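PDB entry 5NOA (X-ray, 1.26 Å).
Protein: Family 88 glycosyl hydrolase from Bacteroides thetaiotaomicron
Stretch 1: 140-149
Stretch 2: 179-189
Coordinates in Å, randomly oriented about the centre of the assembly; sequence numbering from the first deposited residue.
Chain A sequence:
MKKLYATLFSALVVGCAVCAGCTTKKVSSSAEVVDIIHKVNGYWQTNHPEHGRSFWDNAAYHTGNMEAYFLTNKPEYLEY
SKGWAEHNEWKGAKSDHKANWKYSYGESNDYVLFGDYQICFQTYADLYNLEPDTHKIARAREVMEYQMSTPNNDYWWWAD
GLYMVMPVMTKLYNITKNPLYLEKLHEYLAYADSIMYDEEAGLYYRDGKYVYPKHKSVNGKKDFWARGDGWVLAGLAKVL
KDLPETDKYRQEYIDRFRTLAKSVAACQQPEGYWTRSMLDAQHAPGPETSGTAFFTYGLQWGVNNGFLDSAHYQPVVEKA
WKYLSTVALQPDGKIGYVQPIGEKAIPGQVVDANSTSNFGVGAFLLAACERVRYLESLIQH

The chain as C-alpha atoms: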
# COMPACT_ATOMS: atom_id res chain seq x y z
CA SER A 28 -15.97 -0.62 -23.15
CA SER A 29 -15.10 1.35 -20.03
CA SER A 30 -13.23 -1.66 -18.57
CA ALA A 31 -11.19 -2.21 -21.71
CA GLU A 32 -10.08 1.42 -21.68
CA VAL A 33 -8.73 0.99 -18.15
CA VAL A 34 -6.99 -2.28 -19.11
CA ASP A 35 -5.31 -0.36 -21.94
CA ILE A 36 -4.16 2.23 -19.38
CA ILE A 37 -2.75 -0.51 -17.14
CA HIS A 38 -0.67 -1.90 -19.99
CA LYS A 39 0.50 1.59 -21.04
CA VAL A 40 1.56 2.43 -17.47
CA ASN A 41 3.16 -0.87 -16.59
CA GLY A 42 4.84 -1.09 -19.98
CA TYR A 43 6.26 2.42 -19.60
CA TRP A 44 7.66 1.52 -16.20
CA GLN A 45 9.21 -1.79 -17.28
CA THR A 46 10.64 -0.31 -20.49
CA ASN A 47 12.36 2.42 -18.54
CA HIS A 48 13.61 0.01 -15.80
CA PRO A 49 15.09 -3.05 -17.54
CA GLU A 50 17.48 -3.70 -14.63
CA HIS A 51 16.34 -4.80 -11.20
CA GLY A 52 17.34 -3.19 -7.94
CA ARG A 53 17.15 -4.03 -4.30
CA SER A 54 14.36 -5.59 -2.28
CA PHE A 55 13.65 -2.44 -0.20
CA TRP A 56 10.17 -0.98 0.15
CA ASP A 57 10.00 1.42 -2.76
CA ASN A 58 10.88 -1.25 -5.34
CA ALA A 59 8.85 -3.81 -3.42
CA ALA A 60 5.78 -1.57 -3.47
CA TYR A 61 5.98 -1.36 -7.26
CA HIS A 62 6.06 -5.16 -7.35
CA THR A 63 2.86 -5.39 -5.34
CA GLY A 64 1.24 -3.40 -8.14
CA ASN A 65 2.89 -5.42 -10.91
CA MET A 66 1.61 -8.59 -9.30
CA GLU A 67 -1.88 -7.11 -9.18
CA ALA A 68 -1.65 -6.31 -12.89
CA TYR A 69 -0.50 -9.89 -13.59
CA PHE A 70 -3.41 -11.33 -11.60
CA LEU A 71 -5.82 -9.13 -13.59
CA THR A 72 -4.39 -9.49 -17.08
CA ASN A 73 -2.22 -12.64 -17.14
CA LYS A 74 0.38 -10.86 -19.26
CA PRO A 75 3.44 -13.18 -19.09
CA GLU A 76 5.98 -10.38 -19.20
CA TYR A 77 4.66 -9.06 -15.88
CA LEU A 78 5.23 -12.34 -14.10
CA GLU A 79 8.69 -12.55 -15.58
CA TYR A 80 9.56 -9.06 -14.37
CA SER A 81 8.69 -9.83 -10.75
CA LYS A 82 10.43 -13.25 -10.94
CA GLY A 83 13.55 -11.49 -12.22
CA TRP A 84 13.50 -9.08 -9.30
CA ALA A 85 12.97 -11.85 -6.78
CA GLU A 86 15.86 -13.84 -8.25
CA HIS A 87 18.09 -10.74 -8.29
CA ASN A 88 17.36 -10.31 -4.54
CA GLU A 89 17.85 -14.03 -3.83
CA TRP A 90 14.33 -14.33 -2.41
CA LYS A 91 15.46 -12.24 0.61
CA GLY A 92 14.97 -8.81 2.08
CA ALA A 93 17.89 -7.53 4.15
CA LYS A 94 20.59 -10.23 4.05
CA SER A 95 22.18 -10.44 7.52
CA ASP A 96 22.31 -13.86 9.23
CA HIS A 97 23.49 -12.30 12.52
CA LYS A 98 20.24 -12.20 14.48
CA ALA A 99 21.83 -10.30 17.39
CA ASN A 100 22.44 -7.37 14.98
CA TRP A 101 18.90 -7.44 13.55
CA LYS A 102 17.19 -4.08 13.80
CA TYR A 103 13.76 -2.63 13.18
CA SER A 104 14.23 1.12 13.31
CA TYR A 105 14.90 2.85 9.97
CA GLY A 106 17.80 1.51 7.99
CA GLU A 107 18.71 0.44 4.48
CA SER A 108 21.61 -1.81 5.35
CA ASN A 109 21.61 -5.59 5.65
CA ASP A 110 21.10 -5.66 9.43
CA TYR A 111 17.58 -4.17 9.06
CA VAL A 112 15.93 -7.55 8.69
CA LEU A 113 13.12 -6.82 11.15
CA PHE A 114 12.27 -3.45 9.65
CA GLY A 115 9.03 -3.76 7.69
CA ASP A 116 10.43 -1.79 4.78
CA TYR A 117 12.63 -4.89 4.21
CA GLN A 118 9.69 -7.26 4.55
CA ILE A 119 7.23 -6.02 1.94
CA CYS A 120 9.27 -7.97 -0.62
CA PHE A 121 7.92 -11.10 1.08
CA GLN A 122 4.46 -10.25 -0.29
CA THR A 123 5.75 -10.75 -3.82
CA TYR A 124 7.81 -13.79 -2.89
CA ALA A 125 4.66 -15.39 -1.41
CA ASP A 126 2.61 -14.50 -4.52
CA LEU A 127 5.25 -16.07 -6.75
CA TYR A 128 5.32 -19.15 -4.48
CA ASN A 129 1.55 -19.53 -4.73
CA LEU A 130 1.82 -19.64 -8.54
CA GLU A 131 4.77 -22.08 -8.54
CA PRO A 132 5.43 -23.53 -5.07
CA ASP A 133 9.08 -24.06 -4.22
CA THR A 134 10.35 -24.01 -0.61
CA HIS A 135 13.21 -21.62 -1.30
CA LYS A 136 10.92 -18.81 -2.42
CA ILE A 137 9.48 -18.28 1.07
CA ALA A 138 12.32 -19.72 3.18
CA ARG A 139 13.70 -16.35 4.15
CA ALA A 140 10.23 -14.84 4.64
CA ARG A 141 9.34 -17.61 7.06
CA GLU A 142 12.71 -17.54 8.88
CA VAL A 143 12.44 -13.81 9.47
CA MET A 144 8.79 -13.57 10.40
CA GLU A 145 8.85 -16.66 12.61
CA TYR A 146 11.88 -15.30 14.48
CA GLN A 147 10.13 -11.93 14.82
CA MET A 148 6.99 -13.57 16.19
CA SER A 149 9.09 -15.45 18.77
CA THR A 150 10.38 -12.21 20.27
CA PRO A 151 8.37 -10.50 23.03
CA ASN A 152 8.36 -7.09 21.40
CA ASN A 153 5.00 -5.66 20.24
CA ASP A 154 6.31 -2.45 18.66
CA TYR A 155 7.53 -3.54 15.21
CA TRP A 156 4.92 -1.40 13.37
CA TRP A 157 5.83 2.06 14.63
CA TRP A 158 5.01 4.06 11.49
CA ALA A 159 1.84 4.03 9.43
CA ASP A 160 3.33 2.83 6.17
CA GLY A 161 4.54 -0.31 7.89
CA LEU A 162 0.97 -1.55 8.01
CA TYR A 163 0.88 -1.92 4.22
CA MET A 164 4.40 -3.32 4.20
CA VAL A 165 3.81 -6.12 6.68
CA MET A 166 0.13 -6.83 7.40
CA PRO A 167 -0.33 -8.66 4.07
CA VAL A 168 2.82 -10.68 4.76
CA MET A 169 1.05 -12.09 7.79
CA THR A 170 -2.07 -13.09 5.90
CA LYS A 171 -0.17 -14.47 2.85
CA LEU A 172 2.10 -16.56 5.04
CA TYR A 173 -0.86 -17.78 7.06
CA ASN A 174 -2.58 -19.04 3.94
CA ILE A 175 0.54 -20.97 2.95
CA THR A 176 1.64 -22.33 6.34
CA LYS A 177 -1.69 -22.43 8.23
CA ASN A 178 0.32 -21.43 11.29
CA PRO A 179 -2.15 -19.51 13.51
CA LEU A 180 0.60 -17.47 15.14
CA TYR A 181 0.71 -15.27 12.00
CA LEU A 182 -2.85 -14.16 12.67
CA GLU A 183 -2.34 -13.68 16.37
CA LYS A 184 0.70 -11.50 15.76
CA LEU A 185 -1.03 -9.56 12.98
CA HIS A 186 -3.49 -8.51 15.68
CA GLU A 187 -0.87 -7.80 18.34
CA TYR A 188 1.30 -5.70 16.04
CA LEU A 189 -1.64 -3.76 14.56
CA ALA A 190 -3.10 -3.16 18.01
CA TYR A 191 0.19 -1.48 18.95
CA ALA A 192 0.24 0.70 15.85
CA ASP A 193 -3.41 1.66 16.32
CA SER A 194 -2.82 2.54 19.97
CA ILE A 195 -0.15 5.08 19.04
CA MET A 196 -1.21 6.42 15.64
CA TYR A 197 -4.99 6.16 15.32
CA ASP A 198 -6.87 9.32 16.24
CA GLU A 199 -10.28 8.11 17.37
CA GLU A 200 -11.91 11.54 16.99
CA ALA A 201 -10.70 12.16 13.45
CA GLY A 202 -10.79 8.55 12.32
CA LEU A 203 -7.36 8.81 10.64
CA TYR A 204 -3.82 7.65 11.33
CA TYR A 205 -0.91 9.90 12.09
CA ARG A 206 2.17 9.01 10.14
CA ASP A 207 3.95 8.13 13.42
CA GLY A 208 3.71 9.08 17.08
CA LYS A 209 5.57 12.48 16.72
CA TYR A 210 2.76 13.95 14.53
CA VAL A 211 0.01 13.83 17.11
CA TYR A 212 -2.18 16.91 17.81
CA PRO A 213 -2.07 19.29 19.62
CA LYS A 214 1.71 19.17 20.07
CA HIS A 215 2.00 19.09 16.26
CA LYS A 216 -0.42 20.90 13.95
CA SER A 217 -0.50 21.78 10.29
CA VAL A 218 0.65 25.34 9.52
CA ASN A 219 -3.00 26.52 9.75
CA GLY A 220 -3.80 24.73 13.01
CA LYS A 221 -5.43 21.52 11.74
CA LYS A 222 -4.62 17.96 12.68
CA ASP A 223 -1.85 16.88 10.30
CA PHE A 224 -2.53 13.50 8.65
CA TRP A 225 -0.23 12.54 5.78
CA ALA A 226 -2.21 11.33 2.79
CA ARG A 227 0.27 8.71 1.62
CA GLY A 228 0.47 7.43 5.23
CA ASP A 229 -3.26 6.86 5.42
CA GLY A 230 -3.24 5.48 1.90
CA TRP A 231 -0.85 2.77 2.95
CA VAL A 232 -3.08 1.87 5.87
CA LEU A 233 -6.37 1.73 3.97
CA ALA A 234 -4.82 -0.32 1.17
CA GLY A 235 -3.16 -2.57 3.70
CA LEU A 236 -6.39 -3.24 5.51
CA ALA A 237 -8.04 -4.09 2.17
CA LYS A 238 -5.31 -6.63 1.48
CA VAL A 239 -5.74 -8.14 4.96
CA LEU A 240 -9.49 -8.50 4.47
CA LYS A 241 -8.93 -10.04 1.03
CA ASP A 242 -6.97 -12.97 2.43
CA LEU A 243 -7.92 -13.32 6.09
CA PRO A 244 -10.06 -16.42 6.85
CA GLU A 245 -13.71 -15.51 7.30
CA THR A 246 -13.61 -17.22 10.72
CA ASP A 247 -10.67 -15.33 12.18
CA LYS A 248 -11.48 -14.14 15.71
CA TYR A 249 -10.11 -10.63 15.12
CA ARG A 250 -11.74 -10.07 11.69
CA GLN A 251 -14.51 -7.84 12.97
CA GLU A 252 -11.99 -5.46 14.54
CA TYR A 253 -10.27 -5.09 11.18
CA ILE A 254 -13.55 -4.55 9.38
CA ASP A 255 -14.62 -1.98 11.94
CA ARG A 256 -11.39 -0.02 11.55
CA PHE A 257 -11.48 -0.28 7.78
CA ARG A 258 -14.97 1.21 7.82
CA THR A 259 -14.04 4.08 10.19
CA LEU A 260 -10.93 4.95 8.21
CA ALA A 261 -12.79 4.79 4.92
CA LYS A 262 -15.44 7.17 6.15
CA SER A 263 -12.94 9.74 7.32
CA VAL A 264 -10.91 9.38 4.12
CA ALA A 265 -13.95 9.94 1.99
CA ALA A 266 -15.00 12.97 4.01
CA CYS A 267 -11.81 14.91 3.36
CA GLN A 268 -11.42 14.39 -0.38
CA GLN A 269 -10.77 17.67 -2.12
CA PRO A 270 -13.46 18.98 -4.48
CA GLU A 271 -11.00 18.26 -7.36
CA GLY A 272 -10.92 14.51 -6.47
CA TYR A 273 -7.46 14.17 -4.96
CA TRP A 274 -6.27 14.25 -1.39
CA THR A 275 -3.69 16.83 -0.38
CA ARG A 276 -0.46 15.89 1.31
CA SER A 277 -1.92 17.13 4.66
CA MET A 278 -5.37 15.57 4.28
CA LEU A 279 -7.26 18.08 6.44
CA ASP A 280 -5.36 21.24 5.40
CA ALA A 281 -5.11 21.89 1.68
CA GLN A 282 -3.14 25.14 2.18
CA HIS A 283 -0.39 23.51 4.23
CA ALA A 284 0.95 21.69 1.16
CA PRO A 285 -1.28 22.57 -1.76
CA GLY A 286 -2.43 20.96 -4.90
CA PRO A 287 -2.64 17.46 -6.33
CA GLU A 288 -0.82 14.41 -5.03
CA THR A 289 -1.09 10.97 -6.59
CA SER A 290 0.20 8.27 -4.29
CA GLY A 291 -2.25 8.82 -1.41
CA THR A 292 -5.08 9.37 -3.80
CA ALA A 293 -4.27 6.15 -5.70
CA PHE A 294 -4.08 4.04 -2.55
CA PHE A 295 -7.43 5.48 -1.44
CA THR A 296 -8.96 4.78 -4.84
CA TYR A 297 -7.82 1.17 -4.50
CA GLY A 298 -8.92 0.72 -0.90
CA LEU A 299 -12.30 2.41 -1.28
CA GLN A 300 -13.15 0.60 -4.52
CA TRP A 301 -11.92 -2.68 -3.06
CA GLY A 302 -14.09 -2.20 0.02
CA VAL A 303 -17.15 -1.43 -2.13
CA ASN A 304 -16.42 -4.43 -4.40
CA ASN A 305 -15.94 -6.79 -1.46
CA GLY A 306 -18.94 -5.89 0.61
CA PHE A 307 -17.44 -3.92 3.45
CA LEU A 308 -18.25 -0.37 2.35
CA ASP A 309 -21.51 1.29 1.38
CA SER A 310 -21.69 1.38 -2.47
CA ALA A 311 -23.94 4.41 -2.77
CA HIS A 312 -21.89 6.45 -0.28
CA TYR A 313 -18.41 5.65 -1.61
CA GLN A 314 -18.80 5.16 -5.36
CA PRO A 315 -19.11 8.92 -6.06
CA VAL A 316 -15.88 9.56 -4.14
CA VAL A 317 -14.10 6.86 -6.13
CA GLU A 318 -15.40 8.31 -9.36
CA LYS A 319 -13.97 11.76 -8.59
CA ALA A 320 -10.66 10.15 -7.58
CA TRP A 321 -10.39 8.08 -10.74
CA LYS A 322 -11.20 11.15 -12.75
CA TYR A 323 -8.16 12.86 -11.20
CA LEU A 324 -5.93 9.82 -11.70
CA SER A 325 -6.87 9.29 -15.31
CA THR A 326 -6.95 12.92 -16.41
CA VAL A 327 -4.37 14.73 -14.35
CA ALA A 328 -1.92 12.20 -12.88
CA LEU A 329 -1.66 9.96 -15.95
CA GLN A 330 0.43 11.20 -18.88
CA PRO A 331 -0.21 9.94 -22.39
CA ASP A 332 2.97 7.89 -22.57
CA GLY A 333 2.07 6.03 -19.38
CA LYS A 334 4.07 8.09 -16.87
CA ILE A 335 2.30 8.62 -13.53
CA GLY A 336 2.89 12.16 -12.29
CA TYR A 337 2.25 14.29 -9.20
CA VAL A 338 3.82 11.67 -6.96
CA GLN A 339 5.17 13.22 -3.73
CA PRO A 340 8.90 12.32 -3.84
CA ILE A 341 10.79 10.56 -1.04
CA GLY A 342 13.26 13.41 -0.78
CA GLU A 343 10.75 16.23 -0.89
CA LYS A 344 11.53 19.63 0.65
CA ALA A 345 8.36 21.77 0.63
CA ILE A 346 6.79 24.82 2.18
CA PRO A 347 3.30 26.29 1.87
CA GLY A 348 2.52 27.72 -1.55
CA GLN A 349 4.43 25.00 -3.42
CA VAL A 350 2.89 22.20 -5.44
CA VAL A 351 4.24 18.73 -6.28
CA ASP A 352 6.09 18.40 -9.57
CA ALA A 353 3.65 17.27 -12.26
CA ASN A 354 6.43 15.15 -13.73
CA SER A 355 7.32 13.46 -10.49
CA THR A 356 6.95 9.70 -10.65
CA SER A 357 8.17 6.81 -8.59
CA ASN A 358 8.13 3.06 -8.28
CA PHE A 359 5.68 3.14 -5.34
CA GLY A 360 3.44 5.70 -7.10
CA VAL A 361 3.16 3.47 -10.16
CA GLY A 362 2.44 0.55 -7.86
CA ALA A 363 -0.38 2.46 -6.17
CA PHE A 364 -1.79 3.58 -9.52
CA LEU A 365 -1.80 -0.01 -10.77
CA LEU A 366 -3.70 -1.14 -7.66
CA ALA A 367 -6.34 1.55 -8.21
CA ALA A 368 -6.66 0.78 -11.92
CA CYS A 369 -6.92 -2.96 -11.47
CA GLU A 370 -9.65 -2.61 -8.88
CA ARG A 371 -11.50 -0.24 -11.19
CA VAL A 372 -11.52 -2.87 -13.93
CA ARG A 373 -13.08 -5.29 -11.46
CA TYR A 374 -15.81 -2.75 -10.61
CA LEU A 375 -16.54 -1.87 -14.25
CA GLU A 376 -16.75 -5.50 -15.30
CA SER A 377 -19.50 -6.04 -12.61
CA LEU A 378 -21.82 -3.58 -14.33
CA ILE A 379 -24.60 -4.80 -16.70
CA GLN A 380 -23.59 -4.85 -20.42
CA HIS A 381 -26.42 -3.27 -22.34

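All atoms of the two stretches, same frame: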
# COMPACT_ATOMS: atom_id res chain seq x y z
N ALA A 140 11.40 -15.49 4.07
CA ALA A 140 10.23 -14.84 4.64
C ALA A 140 9.81 -15.52 5.94
O ALA A 140 9.55 -14.89 6.96
CB ALA A 140 9.10 -14.85 3.66
N ARG A 141 9.75 -16.86 5.88
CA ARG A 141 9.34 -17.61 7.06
C ARG A 141 10.37 -17.51 8.19
O ARG A 141 10.01 -17.34 9.35
CB ARG A 141 9.12 -19.09 6.72
CG ARG A 141 7.84 -19.38 5.94
CD ARG A 141 7.58 -20.88 5.79
NE ARG A 141 7.59 -21.40 7.15
CZ ARG A 141 7.96 -22.60 7.53
NH1 ARG A 141 8.22 -23.56 6.64
NH2 ARG A 141 8.08 -22.86 8.82
N GLU A 142 11.66 -17.60 7.86
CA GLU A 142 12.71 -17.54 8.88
C GLU A 142 12.60 -16.21 9.63
O GLU A 142 12.62 -16.16 10.84
CB GLU A 142 14.09 -17.65 8.22
CG GLU A 142 15.23 -17.51 9.23
CD GLU A 142 16.61 -17.31 8.61
OE1 GLU A 142 16.75 -16.92 7.41
OE2 GLU A 142 17.59 -17.51 9.38
N VAL A 143 12.48 -15.13 8.88
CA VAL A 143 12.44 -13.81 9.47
C VAL A 143 11.18 -13.60 10.26
O VAL A 143 11.25 -13.17 11.43
CB VAL A 143 12.59 -12.74 8.36
CG1 VAL A 143 12.29 -11.36 8.90
CG2 VAL A 143 13.99 -12.80 7.76
N MET A 144 10.02 -13.88 9.66
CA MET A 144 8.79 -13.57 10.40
C MET A 144 8.58 -14.47 11.61
O MET A 144 8.10 -14.02 12.64
CB MET A 144 7.56 -13.62 9.48
CG MET A 144 7.59 -12.66 8.28
SD MET A 144 8.19 -10.98 8.61
CE MET A 144 6.99 -10.38 9.79
N GLU A 145 8.97 -15.73 11.49
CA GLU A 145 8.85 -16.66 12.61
C GLU A 145 9.81 -16.30 13.74
O GLU A 145 9.43 -16.40 14.91
CB GLU A 145 8.91 -18.10 12.13
CG GLU A 145 7.68 -18.40 11.26
CD GLU A 145 7.74 -19.61 10.33
OE1 GLU A 145 8.63 -20.49 10.51
OE2 GLU A 145 6.88 -19.69 9.40
N TYR A 146 11.03 -15.83 13.43
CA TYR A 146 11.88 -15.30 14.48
C TYR A 146 11.24 -14.06 15.11
O TYR A 146 11.13 -13.94 16.33
CB TYR A 146 13.27 -14.94 13.95
CG TYR A 146 14.08 -14.25 15.03
CD1 TYR A 146 14.61 -14.99 16.10
CD2 TYR A 146 14.28 -12.87 15.02
CE1 TYR A 146 15.28 -14.34 17.12
CE2 TYR A 146 14.98 -12.24 16.03
CZ TYR A 146 15.48 -12.97 17.08
OH TYR A 146 16.17 -12.34 18.09
N GLN A 147 10.78 -13.12 14.29
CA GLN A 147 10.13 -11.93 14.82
C GLN A 147 9.00 -12.28 15.77
O GLN A 147 8.89 -11.72 16.86
CB GLN A 147 9.64 -11.06 13.69
CG GLN A 147 9.04 -9.74 14.10
CD GLN A 147 8.79 -8.85 12.92
OE1 GLN A 147 9.61 -8.79 12.00
NE2 GLN A 147 7.69 -8.13 12.96
N MET A 148 8.14 -13.21 15.37
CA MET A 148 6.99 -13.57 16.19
C MET A 148 7.39 -14.25 17.51
O MET A 148 6.62 -14.22 18.46
CB MET A 148 6.01 -14.45 15.42
CG MET A 148 5.36 -13.72 14.26
SD MET A 148 4.07 -14.68 13.45
CE MET A 148 4.97 -16.06 12.75
N SER A 149 8.58 -14.83 17.56
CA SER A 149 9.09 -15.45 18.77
C SER A 149 9.59 -14.47 19.78
O SER A 149 9.75 -14.80 20.95
CB SER A 149 10.22 -16.44 18.44
OG SER A 149 11.48 -15.85 18.20
N PRO A 179 -1.32 -20.58 12.92
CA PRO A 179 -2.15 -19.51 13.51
C PRO A 179 -1.41 -18.35 14.18
O PRO A 179 -1.99 -17.28 14.38
CB PRO A 179 -3.02 -20.27 14.52
CG PRO A 179 -2.37 -21.57 14.72
CD PRO A 179 -1.63 -21.89 13.50
N LEU A 180 -0.15 -18.55 14.53
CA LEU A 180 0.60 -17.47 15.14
C LEU A 180 0.66 -16.24 14.24
O LEU A 180 0.65 -15.13 14.75
CB LEU A 180 1.99 -17.95 15.56
CG LEU A 180 2.80 -16.97 16.37
CD1 LEU A 180 2.15 -16.69 17.74
CD2 LEU A 180 4.21 -17.52 16.56
N TYR A 181 0.72 -16.44 12.92
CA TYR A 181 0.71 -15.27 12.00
C TYR A 181 -0.49 -14.36 12.23
O TYR A 181 -0.36 -13.15 12.17
CB TYR A 181 0.75 -15.73 10.54
CG TYR A 181 2.10 -16.18 10.06
CD1 TYR A 181 3.08 -15.25 9.76
CD2 TYR A 181 2.41 -17.53 9.88
CE1 TYR A 181 4.33 -15.65 9.32
CE2 TYR A 181 3.66 -17.92 9.45
CZ TYR A 181 4.61 -16.97 9.17
OH TYR A 181 5.85 -17.32 8.71
N LEU A 182 -1.65 -14.96 12.49
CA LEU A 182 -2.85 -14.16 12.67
C LEU A 182 -2.98 -13.56 14.06
O LEU A 182 -3.54 -12.48 14.23
CB LEU A 182 -4.10 -14.96 12.24
CG LEU A 182 -4.06 -15.51 10.81
CD1 LEU A 182 -5.36 -16.24 10.50
CD2 LEU A 182 -3.77 -14.42 9.80
N GLU A 183 -2.41 -14.24 15.04
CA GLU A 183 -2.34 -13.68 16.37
C GLU A 183 -1.42 -12.46 16.42
O GLU A 183 -1.74 -11.41 17.01
CB GLU A 183 -1.87 -14.72 17.37
CG GLU A 183 -1.65 -14.22 18.78
CD GLU A 183 -2.84 -13.53 19.40
OE1 GLU A 183 -4.02 -14.01 19.22
OE2 GLU A 183 -2.57 -12.50 20.10
N LYS A 184 -0.27 -12.59 15.80
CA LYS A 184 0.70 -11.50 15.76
C LYS A 184 0.29 -10.36 14.85
O LYS A 184 0.62 -9.21 15.15
CB LYS A 184 2.09 -12.07 15.45
CG LYS A 184 2.65 -12.90 16.61
CD LYS A 184 3.19 -12.01 17.72
CE LYS A 184 3.69 -12.81 18.91
NZ LYS A 184 4.29 -11.92 19.93
N LEU A 185 -0.43 -10.65 13.76
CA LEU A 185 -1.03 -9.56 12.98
C LEU A 185 -1.83 -8.67 13.92
O LEU A 185 -1.72 -7.44 13.91
CB LEU A 185 -1.95 -10.17 11.91
CG LEU A 185 -2.88 -9.20 11.17
CD1 LEU A 185 -2.12 -8.15 10.44
CD2 LEU A 185 -3.77 -10.01 10.26
N HIS A 186 -2.66 -9.30 14.77
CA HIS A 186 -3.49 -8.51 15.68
C HIS A 186 -2.65 -7.75 16.71
O HIS A 186 -2.89 -6.57 16.95
CB HIS A 186 -4.47 -9.41 16.38
CG HIS A 186 -5.40 -8.66 17.24
ND1 HIS A 186 -5.24 -8.60 18.60
CD2 HIS A 186 -6.46 -7.88 16.94
CE1 HIS A 186 -6.19 -7.83 19.12
NE2 HIS A 186 -6.94 -7.37 18.13
N GLU A 187 -1.67 -8.44 17.31
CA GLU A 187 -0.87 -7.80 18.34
C GLU A 187 -0.10 -6.60 17.78
O GLU A 187 -0.08 -5.51 18.38
CB GLU A 187 0.09 -8.82 18.93
CG GLU A 187 0.93 -8.22 20.04
CD GLU A 187 1.81 -9.20 20.75
OE1 GLU A 187 1.91 -10.37 20.35
OE2 GLU A 187 2.44 -8.72 21.73
N TYR A 188 0.50 -6.78 16.62
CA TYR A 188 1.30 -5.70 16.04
C TYR A 188 0.42 -4.54 15.56
O TYR A 188 0.81 -3.37 15.69
CB TYR A 188 2.21 -6.21 14.92
CG TYR A 188 3.25 -7.25 15.33
CD1 TYR A 188 3.70 -7.39 16.64
CD2 TYR A 188 3.74 -8.13 14.37
CE1 TYR A 188 4.68 -8.35 16.94
CE2 TYR A 188 4.65 -9.09 14.68
CZ TYR A 188 5.13 -9.20 15.97
OH TYR A 188 6.07 -10.17 16.23
N LEU A 189 -0.74 -4.83 14.99
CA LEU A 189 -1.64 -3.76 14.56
C LEU A 189 -2.23 -3.05 15.76
O LEU A 189 -2.37 -1.83 15.76
CB LEU A 189 -2.73 -4.32 13.70
CG LEU A 189 -3.82 -3.33 13.28
CD1 LEU A 189 -3.25 -2.17 12.51
CD2 LEU A 189 -4.88 -4.01 12.45
O HOH W 1 5.91 -13.43 21.74

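The two stretches meet as helices whose N-to-C directions differ by 61° and whose axes come no closer than 10.7 Å. At that spacing the backbones stay apart and side chains must bridge the gap; the nearest CA atoms across the contact, those of M148 and K184, are 6.6 Å apart. The interface is compact, burying 437 Å² in all, and M148 and Y181 contribute most of it.

M148 is a knob seated among L180, Y181, K184 and Y188. Its CA-to-CB bond points sideways, so the side-chain torsions determine where the thioether goes. With chi1 at -66° (m) and chi2 at -174° (t), the chain extends from its helix; chi3 at -65° (m) then turns the terminal methyl over the Y181 ring. CE lies 3.6 Å from the ring centroid and 14° off the normal, which is the evidence for a CH-pi contact over the face. The sulfur sits more obliquely, SD being 4.3 Å from the same centroid and 29° off the normal. Nearer the backbone, M148 CB packs 3.7 Å from L180 CD2, and M148 CG lies 3.7 Å from K184 CG.

Y181 answers as a knob among R141, M144, E145 and M148. Its CA-to-CB bond also points sideways, but chi1 at -77° (m) brings the ring end nearer to the first helix. While the M148 methyl covers one face, M144 CB and E145 OE2 lie near the ring plane, at its edge. M144 CB is 3.8 Å from Y181 CE1, an apolar contact, whereas the carboxylate meets the phenol: Y181 OH donates a hydrogen bond of 2.7 Å to E145 OE2.

The position of that acceptor is also fixed from within its own helix. E145 adopts chi1 -65° (m) and chi2 161° (t), and its carboxylate pairs with R141, one turn earlier. R141 NE donates to E145 OE2 at 2.9 Å with an N-H...O angle of 172°, and R141 NH2 donates to E145 OE1 at 3.0 Å with an angle of 146°. This salt bridge engages both carboxylate oxygens, so OE2 accepts from the guanidinium and the phenol together. The arginine's p rotamer at chi3 (55°) bends its otherwise extended chain, with chi2 at -173°, into this pairing.

The CA-to-CB bond of K184 points toward the first helix, and successive m torsions, chi1 -69° and chi2 -78°, precede an extended end with chi3 and chi4 both t. Its CE comes within 3.3 Å of M148 O. The ammonium is held by its own helix, K184 NZ donating to E187 OE1 at 2.9 Å in a salt bridge. Water 1 accepts from K184 NZ at 2.9 Å and donates a weak hydrogen bond of 3.4 Å to M148 O, linking the helices.

Y188, with chi1 at -61° (m), completes the M148 pocket: Y188 OH lies 4.1 Å from M148 CG and 3.5 Å from M148 CA. Q147 NE2 approaches Y188 CE2 obliquely at 3.6 Å.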